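PDB 4OJV: 3',5'-cyclic-nucleotide phosphodiesterase 1 from Saccharomyces cerevisiae, which belongs to the class II cyclic-nucleotide phosphodiesterases, a family of the metallo-hydrolase clan, and holds two zinc ions in adjoining sites. Local coordinates for residues A[125-128]-A[132-135]; A[63-68]-A[74-79]; A[96-101]-A[114-119]; A[243-248]-A[255-260]. One frame throughout, in Å; residues are numbered along the deposited sequence.

Contact 1: A[125-128]-A[132-135]; sequences YITH and DHIS. With ZN (zinc ion), chain E; ZN (zinc ion), chain D.
One water oxygen sits between the zinc held by His128 and the zinc held by His133, 1.9 Å from zinc D and 2.0 Å from zinc E, and the water also donates to Asp132 OD1 at 2.7 Å. Three groups therefore grip it. The sequence is the HxHxDH metal-binding motif of the metallo-beta-lactamase-like fold, on the loop that follows strand 121-125. His128 NE2 binds zinc D, while zinc E takes His133 NE2 at 2.1 Å together with Asp132 OD2. Asp132 is thus divided: OD2 goes to the metal and OD1 orients the bridging water. His130 and His213 complete the protein ligands of zinc D and His326 those of zinc E, with Asp244 reaching both.

The two imidazoles meet as an oblique pair, their planes at 49°, with His128 CE1 above the centre of the His133 ring and 3.2 Å from His133 NE2. With chi1 at 69°, CG of His128 lies between its backbone N and carbonyl carbon, and the ring bends over toward His133. Together with the zinc bonds, second-shell hydrogen bonds help fix the rotation of both rings. His133 ND1 pairs with Asp39, and His128 ND1 donates to Thr127 OG1 at 3.0 Å, nearly straight at 163° and close to the ring plane. Thr127 is held in turn through its backbone by Asp39 and Thr226. Away from the metals the contact becomes apolar and is backed by helix 159-169: Ile126 and Ile134 cross at about a right angle, and their CG2 methyls meet at 4.0 Å.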
loop_
_atom_site.group_PDB
_atom_site.type_symbol
_atom_site.label_atom_id
_atom_site.label_comp_id
_atom_site.label_asym_id
_atom_site.label_seq_id
_atom_site.Cartn_x
_atom_site.Cartn_y
_atom_site.Cartn_z
ATOM N N TYR A 125 7.256 -15.576 4.240
ATOM C CA TYR A 125 8.361 -15.495 5.189
ATOM C C TYR A 125 8.640 -14.019 5.391
ATOM O O TYR A 125 9.166 -13.350 4.504
ATOM C CB TYR A 125 9.581 -16.264 4.653
ATOM C CG TYR A 125 9.300 -17.745 4.593
ATOM C CD1 TYR A 125 8.720 -18.315 3.464
ATOM C CD2 TYR A 125 9.552 -18.568 5.691
ATOM C CE1 TYR A 125 8.432 -19.673 3.416
ATOM C CE2 TYR A 125 9.258 -19.917 5.656
ATOM C CZ TYR A 125 8.693 -20.458 4.522
ATOM O OH TYR A 125 8.401 -21.804 4.470
ATOM N N ILE A 126 8.247 -13.505 6.550
ATOM C CA ILE A 126 8.296 -12.071 6.814
ATOM C C ILE A 126 9.576 -11.746 7.566
ATOM O O ILE A 126 9.942 -12.450 8.515
ATOM C CB ILE A 126 7.042 -11.610 7.606
ATOM C CG1 ILE A 126 5.752 -11.989 6.852
ATOM C CG2 ILE A 126 7.095 -10.111 7.899
ATOM C CD1 ILE A 126 5.602 -11.389 5.463
ATOM N N THR A 127 10.264 -10.694 7.126
ATOM C CA THR A 127 11.558 -10.348 7.717
ATOM C C THR A 127 11.425 -9.493 8.975
ATOM O O THR A 127 12.184 -9.634 9.927
ATOM C CB THR A 127 12.472 -9.637 6.697
ATOM O OG1 THR A 127 11.900 -8.367 6.334
ATOM C CG2 THR A 127 12.718 -10.522 5.465
ATOM N N HIS A 128 10.475 -8.570 8.946
ATOM C CA HIS A 128 10.170 -7.713 10.088
ATOM C C HIS A 128 8.826 -7.083 9.855
ATOM O O HIS A 128 8.361 -7.045 8.715
ATOM C CB HIS A 128 11.280 -6.690 10.371
ATOM C CG HIS A 128 11.441 -5.600 9.321
ATOM N ND1 HIS A 128 11.784 -5.843 8.028
ATOM C CD2 HIS A 128 11.340 -4.216 9.450
ATOM C CE1 HIS A 128 11.904 -4.657 7.372
ATOM N NE2 HIS A 128 11.640 -3.661 8.244
ATOM N N ASP A 132 5.623 -1.341 5.619
ATOM C CA ASP A 132 5.979 -1.512 4.204
ATOM C C ASP A 132 6.285 -2.960 3.825
ATOM O O ASP A 132 6.301 -3.290 2.640
ATOM C CB ASP A 132 7.125 -0.568 3.738
ATOM C CG ASP A 132 8.433 -0.739 4.553
ATOM O OD1 ASP A 132 8.303 -0.756 5.801
ATOM O OD2 ASP A 132 9.603 -0.860 4.010
ATOM N N HIS A 133 6.495 -3.832 4.813
ATOM C CA HIS A 133 6.790 -5.240 4.552
ATOM C C HIS A 133 5.604 -6.130 4.771
ATOM O O HIS A 133 5.705 -7.337 4.560
ATOM C CB HIS A 133 8.003 -5.710 5.368
ATOM C CG HIS A 133 9.257 -4.971 4.998
ATOM N ND1 HIS A 133 10.276 -5.511 4.276
ATOM C CD2 HIS A 133 9.588 -3.651 5.208
ATOM C CE1 HIS A 133 11.203 -4.565 4.060
ATOM N NE2 HIS A 133 10.775 -3.428 4.614
ATOM N N ILE A 134 4.461 -5.546 5.138
ATOM C CA ILE A 134 3.267 -6.349 5.430
ATOM C C ILE A 134 1.962 -5.800 4.857
ATOM O O ILE A 134 0.937 -6.448 4.974
ATOM C CB ILE A 134 3.069 -6.599 6.947
ATOM C CG1 ILE A 134 2.844 -5.263 7.670
ATOM C CG2 ILE A 134 4.243 -7.394 7.501
ATOM C CD1 ILE A 134 2.333 -5.389 9.088
ATOM N N SER A 135 1.988 -4.619 4.243
ATOM C CA SER A 135 0.747 -3.957 3.833
ATOM C C SER A 135 -0.072 -4.767 2.817
ATOM O O SER A 135 -1.303 -4.831 2.929
ATOM C CB SER A 135 1.044 -2.559 3.304
ATOM O OG SER A 135 1.961 -2.608 2.243
HETATM ZN ZN ZN E . 11.523 -1.438 4.761
HETATM ZN ZN ZN D . 12.057 -1.534 8.046
HETATM O O HOH W 1 10.839 -1.132 6.632
#

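Contact 2: A[63-68]-A[74-79]; sequences ELVPSF and EPIEFF
Val65 and Glu74 form the tight centre of a short beta hairpin, strands 64-66 and 73-75, as an antiparallel hydrogen-bonded pair. The evidence is reciprocal: Val65 N reaches Glu74 O at 2.8 Å, and Glu74 N returns to Val65 O at 2.9 Å. A third backbone bond, Ile76 N to Glu63 O at 3.0 Å, carries the pairing past the last strand residue, where the chain turns into a short run of helical backbone angles.

The Val65 face is the packed one. The two methyls of Val65 divide the work: CG1 lies against Ile76 CB, and CG2 approaches Phe79 CE1 to 3.6 Å, the two side chains coming from opposite directions. Phe79 rests in turn on Leu338 of helix 336-350 and on Leu362, which ties the hairpin to the body of the protein. At one end the extended Glu63 chain lays its carboxylate by the CD1 methyl of Ile76, OE1 to CD1 being 3.5 Å, while OE2 bonds to His365 NE2.

The other face is the more solvent-exposed. Leu64 and Pro75 are a non-hydrogen-bonded pair; Leu64 is exposed, and its CD2 meets Pro75 CD at 3.8 Å.

The far end is polar. Ser67 CB touches Glu74 CG, and the Glu74 chain bends at chi2 (-73°), about its CB-CG bond. Its OE2 also pairs with His71, as Ser67 OG does with Asp335. One water then joins the two segments, donating to Ser67 OG at 2.8 Å and to Glu74 OE2 at 2.7 Å.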
loop_
_atom_site.group_PDB
_atom_site.type_symbol
_atom_site.label_atom_id
_atom_site.label_comp_id
_atom_site.label_asym_id
_atom_site.label_seq_id
_atom_site.Cartn_x
_atom_site.Cartn_y
_atom_site.Cartn_z
ATOM N N GLU A 63 12.872 -2.249 -23.789
ATOM C CA GLU A 63 12.060 -2.082 -22.595
ATOM C C GLU A 63 12.446 -0.858 -21.748
ATOM O O GLU A 63 13.621 -0.640 -21.468
ATOM C CB GLU A 63 12.143 -3.345 -21.754
ATOM C CG GLU A 63 11.093 -3.400 -20.676
ATOM C CD GLU A 63 11.311 -4.546 -19.719
ATOM O OE1 GLU A 63 11.937 -5.560 -20.100
ATOM O OE2 GLU A 63 10.842 -4.415 -18.588
ATOM N N LEU A 64 11.444 -0.074 -21.361
ATOM C CA LEU A 64 11.629 1.057 -20.450
ATOM C C LEU A 64 10.922 0.759 -19.146
ATOM O O LEU A 64 9.836 0.175 -19.144
ATOM C CB LEU A 64 11.053 2.348 -21.044
ATOM C CG LEU A 64 11.607 2.854 -22.376
ATOM C CD1 LEU A 64 10.795 4.039 -22.876
ATOM C CD2 LEU A 64 13.073 3.227 -22.242
ATOM N N VAL A 65 11.540 1.167 -18.041
ATOM C CA VAL A 65 10.950 0.964 -16.717
ATOM C C VAL A 65 10.683 2.309 -16.034
ATOM O O VAL A 65 11.347 3.301 -16.326
ATOM C CB VAL A 65 11.825 0.062 -15.805
ATOM C CG1 VAL A 65 12.042 -1.310 -16.431
ATOM C CG2 VAL A 65 13.166 0.714 -15.491
ATOM N N PRO A 66 9.717 2.358 -15.104
ATOM C CA PRO A 66 9.475 3.637 -14.419
ATOM C C PRO A 66 10.693 4.147 -13.651
ATOM O O PRO A 66 11.463 3.337 -13.110
ATOM C CB PRO A 66 8.344 3.305 -13.442
ATOM C CG PRO A 66 7.648 2.141 -14.069
ATOM C CD PRO A 66 8.737 1.330 -14.708
ATOM N N SER A 67 10.868 5.472 -13.633
ATOM C CA SER A 67 11.972 6.106 -12.919
ATOM C C SER A 67 11.508 7.366 -12.188
ATOM O O SER A 67 11.511 7.405 -10.956
ATOM C CB SER A 67 13.116 6.427 -13.889
ATOM O OG SER A 67 14.133 7.161 -13.247
ATOM N N PHE A 68 11.120 8.390 -12.956
ATOM C CA PHE A 68 10.567 9.667 -12.459
ATOM C C PHE A 68 11.615 10.702 -12.043
ATOM O O PHE A 68 11.306 11.670 -11.344
ATOM C CB PHE A 68 9.484 9.451 -11.385
ATOM C CG PHE A 68 8.386 8.521 -11.826
ATOM C CD1 PHE A 68 7.562 8.848 -12.902
ATOM C CD2 PHE A 68 8.195 7.304 -11.188
ATOM C CE1 PHE A 68 6.559 7.982 -13.321
ATOM C CE2 PHE A 68 7.183 6.441 -11.589
ATOM C CZ PHE A 68 6.367 6.780 -12.657
ATOM N N GLU A 74 13.061 4.829 -18.024
ATOM C CA GLU A 74 14.463 4.594 -18.368
ATOM C C GLU A 74 14.693 3.204 -18.927
ATOM O O GLU A 74 14.042 2.253 -18.504
ATOM C CB GLU A 74 15.360 4.761 -17.139
ATOM C CG GLU A 74 15.488 6.180 -16.624
ATOM C CD GLU A 74 16.346 7.075 -17.492
ATOM O OE1 GLU A 74 16.887 6.604 -18.516
ATOM O OE2 GLU A 74 16.462 8.256 -17.133
ATOM N N PRO A 75 15.657 3.068 -19.849
ATOM C CA PRO A 75 16.043 1.751 -20.353
ATOM C C PRO A 75 16.356 0.753 -19.237
ATOM O O PRO A 75 17.131 1.048 -18.323
ATOM C CB PRO A 75 17.287 2.057 -21.191
ATOM C CG PRO A 75 17.026 3.431 -21.714
ATOM C CD PRO A 75 16.351 4.155 -20.575
ATOM N N ILE A 76 15.760 -0.434 -19.337
ATOM C CA ILE A 76 15.952 -1.476 -18.335
ATOM C C ILE A 76 17.427 -1.815 -18.106
ATOM O O ILE A 76 17.871 -2.004 -16.972
ATOM C CB ILE A 76 15.144 -2.755 -18.678
ATOM C CG1 ILE A 76 15.264 -3.771 -17.538
ATOM C CG2 ILE A 76 15.577 -3.363 -20.013
ATOM C CD1 ILE A 76 14.432 -5.020 -17.710
ATOM N N GLU A 77 18.201 -1.860 -19.185
ATOM C CA GLU A 77 19.579 -2.324 -19.097
ATOM C C GLU A 77 20.468 -1.427 -18.238
ATOM O O GLU A 77 21.496 -1.875 -17.731
ATOM C CB GLU A 77 20.187 -2.557 -20.494
ATOM C CG GLU A 77 20.342 -1.315 -21.366
ATOM C CD GLU A 77 19.133 -1.013 -22.239
ATOM O OE1 GLU A 77 18.011 -1.500 -21.982
ATOM O OE2 GLU A 77 19.313 -0.264 -23.222
ATOM N N PHE A 78 20.052 -0.175 -18.037
ATOM C CA PHE A 78 20.806 0.745 -17.191
ATOM C C PHE A 78 20.860 0.291 -15.726
ATOM O O PHE A 78 21.754 0.696 -14.983
ATOM C CB PHE A 78 20.224 2.163 -17.243
ATOM C CG PHE A 78 20.363 2.866 -18.585
ATOM C CD1 PHE A 78 21.098 2.326 -19.650
ATOM C CD2 PHE A 78 19.754 4.102 -18.769
ATOM C CE1 PHE A 78 21.203 3.010 -20.862
ATOM C CE2 PHE A 78 19.862 4.787 -19.975
ATOM C CZ PHE A 78 20.583 4.236 -21.017
ATOM N N PHE A 79 19.902 -0.541 -15.313
ATOM C CA PHE A 79 19.737 -0.898 -13.901
ATOM C C PHE A 79 20.333 -2.249 -13.538
ATOM O O PHE A 79 20.327 -2.627 -12.364
ATOM C CB PHE A 79 18.248 -0.909 -13.525
ATOM C CG PHE A 79 17.583 0.425 -13.654
ATOM C CD1 PHE A 79 17.026 0.827 -14.863
ATOM C CD2 PHE A 79 17.519 1.291 -12.569
ATOM C CE1 PHE A 79 16.424 2.071 -14.983
ATOM C CE2 PHE A 79 16.912 2.532 -12.680
ATOM C CZ PHE A 79 16.356 2.917 -13.890
HETATM O O HOH W 2 15.644 8.956 -14.684
#

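Contact 3: A[96-101]-A[114-119]; sequences QSLKRQ and TYEVFQ
Leu98 opens a type I beta turn that ends at Gln101, and it faces Val117 on the helical segment 114-119 with 7.4 Å between their CA atoms. The helix is regular here, as the bonds from Phe118 N to Thr114 O and from Gln119 N to Tyr115 O, both 2.9 Å, attest. At that backbone separation the meeting is left to side chains, and a single leucine carries it from its side; the two segments together bury 133 Å².

The isobutyl fork of Leu98 splits over the helix. CD1 meets Val117 CG2 at 3.7 Å, the two side chains crossing at about a right angle. The other methyl, CD2, lies against the Glu116 stem, 3.7 Å from Glu116 CB. With chi2 at 180° the Glu116 chain runs out extended, and its OE2 comes within 3.6 Å of the same Leu98 CD2.

These segments belong to the helical excursion between strands 86-88 and 121-125 of the larger mixed sheet; the turn links helices 92-96 and 102-107, with Gln101 at the N-cap position of the latter. Phe105 of helix 102-107 also touches Leu98, and His104 touches Glu116. Elsewhere on helix 110-119, Thr114 and Phe118 pack on helix 44-53.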
loop_
_atom_site.group_PDB
_atom_site.type_symbol
_atom_site.label_atom_id
_atom_site.label_comp_id
_atom_site.label_asym_id
_atom_site.label_seq_id
_atom_site.Cartn_x
_atom_site.Cartn_y
_atom_site.Cartn_z
ATOM N N GLN A 96 1.704 -21.099 -16.827
ATOM C CA GLN A 96 1.184 -22.400 -17.256
ATOM C C GLN A 96 0.194 -23.006 -16.259
ATOM O O GLN A 96 -0.709 -23.737 -16.664
ATOM C CB GLN A 96 2.328 -23.377 -17.561
ATOM C CG GLN A 96 1.926 -24.643 -18.318
ATOM C CD GLN A 96 1.285 -24.376 -19.676
ATOM O OE1 GLN A 96 0.457 -25.160 -20.142
ATOM N NE2 GLN A 96 1.669 -23.277 -20.319
ATOM N N SER A 97 0.345 -22.689 -14.968
ATOM C CA SER A 97 -0.589 -23.185 -13.949
ATOM C C SER A 97 -2.020 -22.675 -14.167
ATOM O O SER A 97 -2.980 -23.304 -13.723
ATOM C CB SER A 97 -0.111 -22.853 -12.531
ATOM O OG SER A 97 -0.201 -21.466 -12.270
ATOM N N LEU A 98 -2.146 -21.531 -14.837
ATOM C CA LEU A 98 -3.441 -21.009 -15.276
ATOM C C LEU A 98 -3.893 -21.636 -16.594
ATOM O O LEU A 98 -5.091 -21.797 -16.834
ATOM C CB LEU A 98 -3.371 -19.494 -15.467
ATOM C CG LEU A 98 -3.087 -18.565 -14.293
ATOM C CD1 LEU A 98 -2.881 -17.156 -14.827
ATOM C CD2 LEU A 98 -4.219 -18.600 -13.279
ATOM N N LYS A 99 -2.927 -21.970 -17.449
ATOM C CA LYS A 99 -3.201 -22.488 -18.793
ATOM C C LYS A 99 -3.426 -24.003 -18.832
ATOM O O LYS A 99 -3.524 -24.591 -19.914
ATOM C CB LYS A 99 -2.077 -22.097 -19.758
ATOM C CG LYS A 99 -1.915 -20.601 -19.968
ATOM C CD LYS A 99 -0.696 -20.305 -20.824
ATOM C CE LYS A 99 -0.405 -18.815 -20.877
ATOM N NZ LYS A 99 0.884 -18.531 -21.566
ATOM N N ARG A 100 -3.512 -24.626 -17.657
ATOM C CA ARG A 100 -3.821 -26.057 -17.550
ATOM C C ARG A 100 -5.242 -26.352 -18.040
ATOM O O ARG A 100 -5.551 -27.474 -18.448
ATOM C CB ARG A 100 -3.617 -26.566 -16.115
ATOM C CG ARG A 100 -4.533 -25.948 -15.067
ATOM C CD ARG A 100 -4.324 -26.590 -13.704
ATOM N NE ARG A 100 -5.198 -26.010 -12.685
ATOM C CZ ARG A 100 -6.408 -26.468 -12.372
ATOM N NH1 ARG A 100 -6.911 -27.526 -12.996
ATOM N NH2 ARG A 100 -7.118 -25.866 -11.429
ATOM N N GLN A 101 -6.092 -25.329 -17.987
ATOM C CA GLN A 101 -7.425 -25.371 -18.570
ATOM C C GLN A 101 -7.480 -24.331 -19.685
ATOM O O GLN A 101 -7.464 -23.125 -19.422
ATOM C CB GLN A 101 -8.487 -25.081 -17.508
ATOM C CG GLN A 101 -8.600 -26.132 -16.413
ATOM C CD GLN A 101 -9.359 -25.630 -15.197
ATOM O OE1 GLN A 101 -8.952 -24.664 -14.549
ATOM N NE2 GLN A 101 -10.464 -26.293 -14.876
ATOM N N THR A 114 -6.020 -12.967 -11.438
ATOM C CA THR A 114 -5.298 -12.447 -10.281
ATOM C C THR A 114 -5.662 -13.228 -9.018
ATOM O O THR A 114 -4.774 -13.663 -8.278
ATOM C CB THR A 114 -5.578 -10.944 -10.087
ATOM O OG1 THR A 114 -5.188 -10.231 -11.262
ATOM C CG2 THR A 114 -4.799 -10.391 -8.902
ATOM N N TYR A 115 -6.959 -13.386 -8.759
ATOM C CA TYR A 115 -7.394 -14.241 -7.653
ATOM C C TYR A 115 -6.813 -15.658 -7.750
ATOM O O TYR A 115 -6.338 -16.201 -6.760
ATOM C CB TYR A 115 -8.921 -14.320 -7.571
ATOM C CG TYR A 115 -9.589 -13.182 -6.822
ATOM C CD1 TYR A 115 -9.760 -13.241 -5.440
ATOM C CD2 TYR A 115 -10.067 -12.057 -7.494
ATOM C CE1 TYR A 115 -10.384 -12.204 -4.746
ATOM C CE2 TYR A 115 -10.700 -11.024 -6.813
ATOM C CZ TYR A 115 -10.854 -11.104 -5.441
ATOM O OH TYR A 115 -11.479 -10.067 -4.780
ATOM N N GLU A 116 -6.833 -16.248 -8.944
ATOM C CA GLU A 116 -6.344 -17.616 -9.114
ATOM C C GLU A 116 -4.841 -17.730 -8.818
ATOM O O GLU A 116 -4.414 -18.600 -8.059
ATOM C CB GLU A 116 -6.690 -18.130 -10.513
ATOM C CG GLU A 116 -8.173 -18.396 -10.705
ATOM C CD GLU A 116 -8.520 -18.902 -12.088
ATOM O OE1 GLU A 116 -9.693 -18.742 -12.482
ATOM O OE2 GLU A 116 -7.633 -19.459 -12.771
ATOM N N VAL A 117 -4.035 -16.854 -9.415
ATOM C CA VAL A 117 -2.590 -16.891 -9.151
ATOM C C VAL A 117 -2.346 -16.672 -7.667
ATOM O O VAL A 117 -1.538 -17.370 -7.046
ATOM C CB VAL A 117 -1.812 -15.835 -9.971
ATOM C CG1 VAL A 117 -0.348 -15.766 -9.542
ATOM C CG2 VAL A 117 -1.908 -16.135 -11.457
ATOM N N PHE A 118 -3.055 -15.702 -7.092
ATOM C CA PHE A 118 -2.810 -15.334 -5.719
ATOM C C PHE A 118 -3.186 -16.421 -4.701
ATOM O O PHE A 118 -2.546 -16.551 -3.646
ATOM C CB PHE A 118 -3.480 -14.004 -5.405
ATOM C CG PHE A 118 -3.077 -13.454 -4.099
ATOM C CD1 PHE A 118 -1.765 -13.038 -3.870
ATOM C CD2 PHE A 118 -3.993 -13.395 -3.060
ATOM C CE1 PHE A 118 -1.379 -12.540 -2.633
ATOM C CE2 PHE A 118 -3.617 -12.879 -1.821
ATOM C CZ PHE A 118 -2.310 -12.462 -1.608
ATOM N N GLN A 119 -4.184 -17.240 -5.038
ATOM C CA GLN A 119 -4.530 -18.354 -4.154
ATOM C C GLN A 119 -3.359 -19.327 -3.959
ATOM O O GLN A 119 -3.277 -19.999 -2.942
ATOM C CB GLN A 119 -5.812 -19.064 -4.617
ATOM C CG GLN A 119 -5.677 -20.098 -5.722
ATOM C CD GLN A 119 -6.891 -21.016 -5.814
ATOM O OE1 GLN A 119 -7.710 -21.090 -4.890
ATOM N NE2 GLN A 119 -7.007 -21.725 -6.930
#

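Contact 4: A[243-248]-A[255-260]; sequences GDVEQD and SLLEEF. With ZN (zinc ion), chain D; ZN (zinc ion), chain E.
The carboxylate of Asp248 is the flat group that joins these segments, and it works through one edge oxygen: OD2 turns its syn lone pair, on the side of OD1, to the backbone N of Leu257. That bond is 2.8 Å long with an angle of 155° at the hydrogen. Leu256 N lies 3.1 Å from Asp248 OD2, but at an angle too poor for a hydrogen bond. A water donates to Asp248 OD2 at 2.7 Å and accepts from Glu258 N at 3.2 Å, so the same oxygen serves a second amide of the first turn indirectly. Ser255 occupies the N-cap position of helix 256-267 without a capping bond from its side chain; the carboxylate that meets this helix end comes instead from the preceding loop, and the amino-terminal dipole probably favours its negative charge.

The rest of the contact depends on Leu257. Its CD2 and Val245 CG2 reach toward each other tip to tip at 4.1 Å; Val245 CG1, at chi1 65°, takes the place between backbone N and carbonyl carbon, and CG2 is the branch that extends to the helix. The other Leu257 methyl, CD1, packs on backbone, against Glu246 O at 3.5 Å.

At the opposite end of 243-248, a second carboxylate bridges the metals: Asp244 OD2 is 2.1 Å from zinc E and 2.2 Å from zinc D. The loop thus runs from the zinc site, after strand 238-242, to the start of helix 256-267. Val211 of strand 204-215 and Phe227 of strand 222-232 pack on both Val245 and Leu257, while Glu303 of helix 297-311 touches Leu257.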
loop_
_atom_site.group_PDB
_atom_site.type_symbol
_atom_site.label_atom_id
_atom_site.label_comp_id
_atom_site.label_asym_id
_atom_site.label_seq_id
_atom_site.Cartn_x
_atom_site.Cartn_y
_atom_site.Cartn_z
ATOM N N GLY A 243 15.832 -9.049 4.785
ATOM C CA GLY A 243 15.098 -7.896 5.294
ATOM C C GLY A 243 16.009 -6.698 5.489
ATOM O O GLY A 243 17.242 -6.824 5.393
ATOM N N ASP A 244 15.401 -5.546 5.788
ATOM C CA ASP A 244 16.129 -4.289 6.013
ATOM C C ASP A 244 17.206 -4.545 7.073
ATOM O O ASP A 244 16.994 -5.335 8.002
ATOM C CB ASP A 244 15.212 -3.151 6.535
ATOM C CG ASP A 244 13.966 -2.839 5.645
ATOM O OD1 ASP A 244 13.917 -3.503 4.554
ATOM O OD2 ASP A 244 13.050 -1.975 6.106
ATOM N N VAL A 245 18.340 -3.870 6.954
ATOM C CA VAL A 245 19.485 -4.185 7.803
ATOM C C VAL A 245 20.457 -3.015 7.848
ATOM O O VAL A 245 20.581 -2.246 6.888
ATOM C CB VAL A 245 20.185 -5.487 7.313
ATOM C CG1 VAL A 245 20.793 -5.291 5.925
ATOM C CG2 VAL A 245 21.242 -5.971 8.303
ATOM N N GLU A 246 21.147 -2.895 8.984
ATOM C CA GLU A 246 22.279 -1.988 9.143
ATOM C C GLU A 246 23.480 -2.769 9.672
ATOM O O GLU A 246 23.333 -3.864 10.221
ATOM C CB GLU A 246 21.922 -0.843 10.096
ATOM C CG GLU A 246 21.586 -1.305 11.499
ATOM C CD GLU A 246 21.364 -0.168 12.470
ATOM O OE1 GLU A 246 21.110 -0.477 13.649
ATOM O OE2 GLU A 246 21.436 1.015 12.059
ATOM N N GLN A 247 24.669 -2.202 9.499
ATOM C CA GLN A 247 25.891 -2.768 10.072
ATOM C C GLN A 247 25.762 -2.930 11.592
ATOM O O GLN A 247 25.094 -2.140 12.252
ATOM C CB GLN A 247 27.083 -1.861 9.722
ATOM C CG GLN A 247 28.422 -2.232 10.354
ATOM C CD GLN A 247 29.496 -1.173 10.160
ATOM O OE1 GLN A 247 30.661 -1.498 9.920
ATOM N NE2 GLN A 247 29.116 0.097 10.271
ATOM N N ASP A 248 26.392 -3.969 12.134
ATOM C CA ASP A 248 26.476 -4.145 13.586
ATOM C C ASP A 248 27.421 -3.130 14.233
ATOM O O ASP A 248 28.374 -2.673 13.604
ATOM C CB ASP A 248 26.965 -5.552 13.927
ATOM C CG ASP A 248 26.085 -6.641 13.348
ATOM O OD1 ASP A 248 24.844 -6.517 13.392
ATOM O OD2 ASP A 248 26.648 -7.631 12.866
ATOM N N SER A 255 27.478 -9.509 17.005
ATOM C CA SER A 255 27.903 -9.438 15.607
ATOM C C SER A 255 27.048 -10.383 14.768
ATOM O O SER A 255 27.528 -11.395 14.255
ATOM C CB SER A 255 29.391 -9.784 15.462
ATOM O OG SER A 255 30.203 -8.881 16.191
ATOM N N LEU A 256 25.770 -10.034 14.637
ATOM C CA LEU A 256 24.801 -10.847 13.912
ATOM C C LEU A 256 25.179 -11.056 12.452
ATOM O O LEU A 256 25.035 -12.165 11.937
ATOM C CB LEU A 256 23.402 -10.242 14.027
ATOM C CG LEU A 256 22.764 -10.236 15.424
ATOM C CD1 LEU A 256 21.423 -9.522 15.409
ATOM C CD2 LEU A 256 22.610 -11.643 15.987
ATOM N N LEU A 257 25.676 -10.011 11.794
ATOM C CA LEU A 257 26.115 -10.144 10.406
ATOM C C LEU A 257 27.341 -11.044 10.258
ATOM O O LEU A 257 27.385 -11.864 9.352
ATOM C CB LEU A 257 26.335 -8.778 9.754
ATOM C CG LEU A 257 25.028 -8.063 9.385
ATOM C CD1 LEU A 257 25.277 -6.592 9.114
ATOM C CD2 LEU A 257 24.332 -8.720 8.196
ATOM N N GLU A 258 28.321 -10.904 11.152
ATOM C CA GLU A 258 29.473 -11.801 11.143
ATOM C C GLU A 258 29.042 -13.260 11.299
ATOM O O GLU A 258 29.540 -14.124 10.582
ATOM C CB GLU A 258 30.484 -11.403 12.220
ATOM C CG GLU A 258 31.831 -12.110 12.115
ATOM C CD GLU A 258 32.866 -11.524 13.055
ATOM O OE1 GLU A 258 32.555 -11.330 14.254
ATOM O OE2 GLU A 258 33.995 -11.259 12.594
ATOM N N GLU A 259 28.116 -13.521 12.222
ATOM C CA GLU A 259 27.543 -14.857 12.391
ATOM C C GLU A 259 26.926 -15.342 11.079
ATOM O O GLU A 259 27.130 -16.486 10.667
ATOM C CB GLU A 259 26.477 -14.869 13.489
ATOM C CG GLU A 259 26.993 -14.630 14.898
ATOM C CD GLU A 259 25.880 -14.611 15.928
ATOM O OE1 GLU A 259 24.844 -15.277 15.711
ATOM O OE2 GLU A 259 26.045 -13.932 16.961
ATOM N N PHE A 260 26.177 -14.462 10.416
ATOM C CA PHE A 260 25.526 -14.835 9.176
ATOM C C PHE A 260 26.527 -15.164 8.066
ATOM O O PHE A 260 26.435 -16.230 7.441
ATOM C CB PHE A 260 24.549 -13.758 8.703
ATOM C CG PHE A 260 23.841 -14.145 7.442
ATOM C CD1 PHE A 260 22.811 -15.083 7.492
ATOM C CD2 PHE A 260 24.242 -13.653 6.208
ATOM C CE1 PHE A 260 22.168 -15.490 6.334
ATOM C CE2 PHE A 260 23.607 -14.057 5.049
ATOM C CZ PHE A 260 22.574 -14.978 5.114
HETATM ZN ZN ZN D . 12.057 -1.534 8.046
HETATM ZN ZN ZN E . 11.523 -1.438 4.761
HETATM O O HOH W 3 29.202 -7.996 12.078
HETATM O O HOH W 1 10.839 -1.132 6.632
#

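How the contacts relate
Along the chain the order is contact 2, contact 3, contact 1, contact 4, each closing before the next opens. Contacts 1 and 4 meet physically, although their centres are 18 Å apart: they share both zinc ions and the bridging water, and His133 CE1 lies 3.0 Å from Asp244 OD1. One loop follows strand 121-125 of the eight-stranded sheet, the other strand 238-242 of the seven-stranded sheet, so the metal site joins the two sheets. Contacts 2 and 3 are peripheral, their nearest atoms about 17 Å apart. Contacts 3 and 4, with centres 38 Å apart, lie on opposite sides of the chain's centre. Contacts 1 and 2 both touch the second subunit, and contact 3 reaches it through Tyr115.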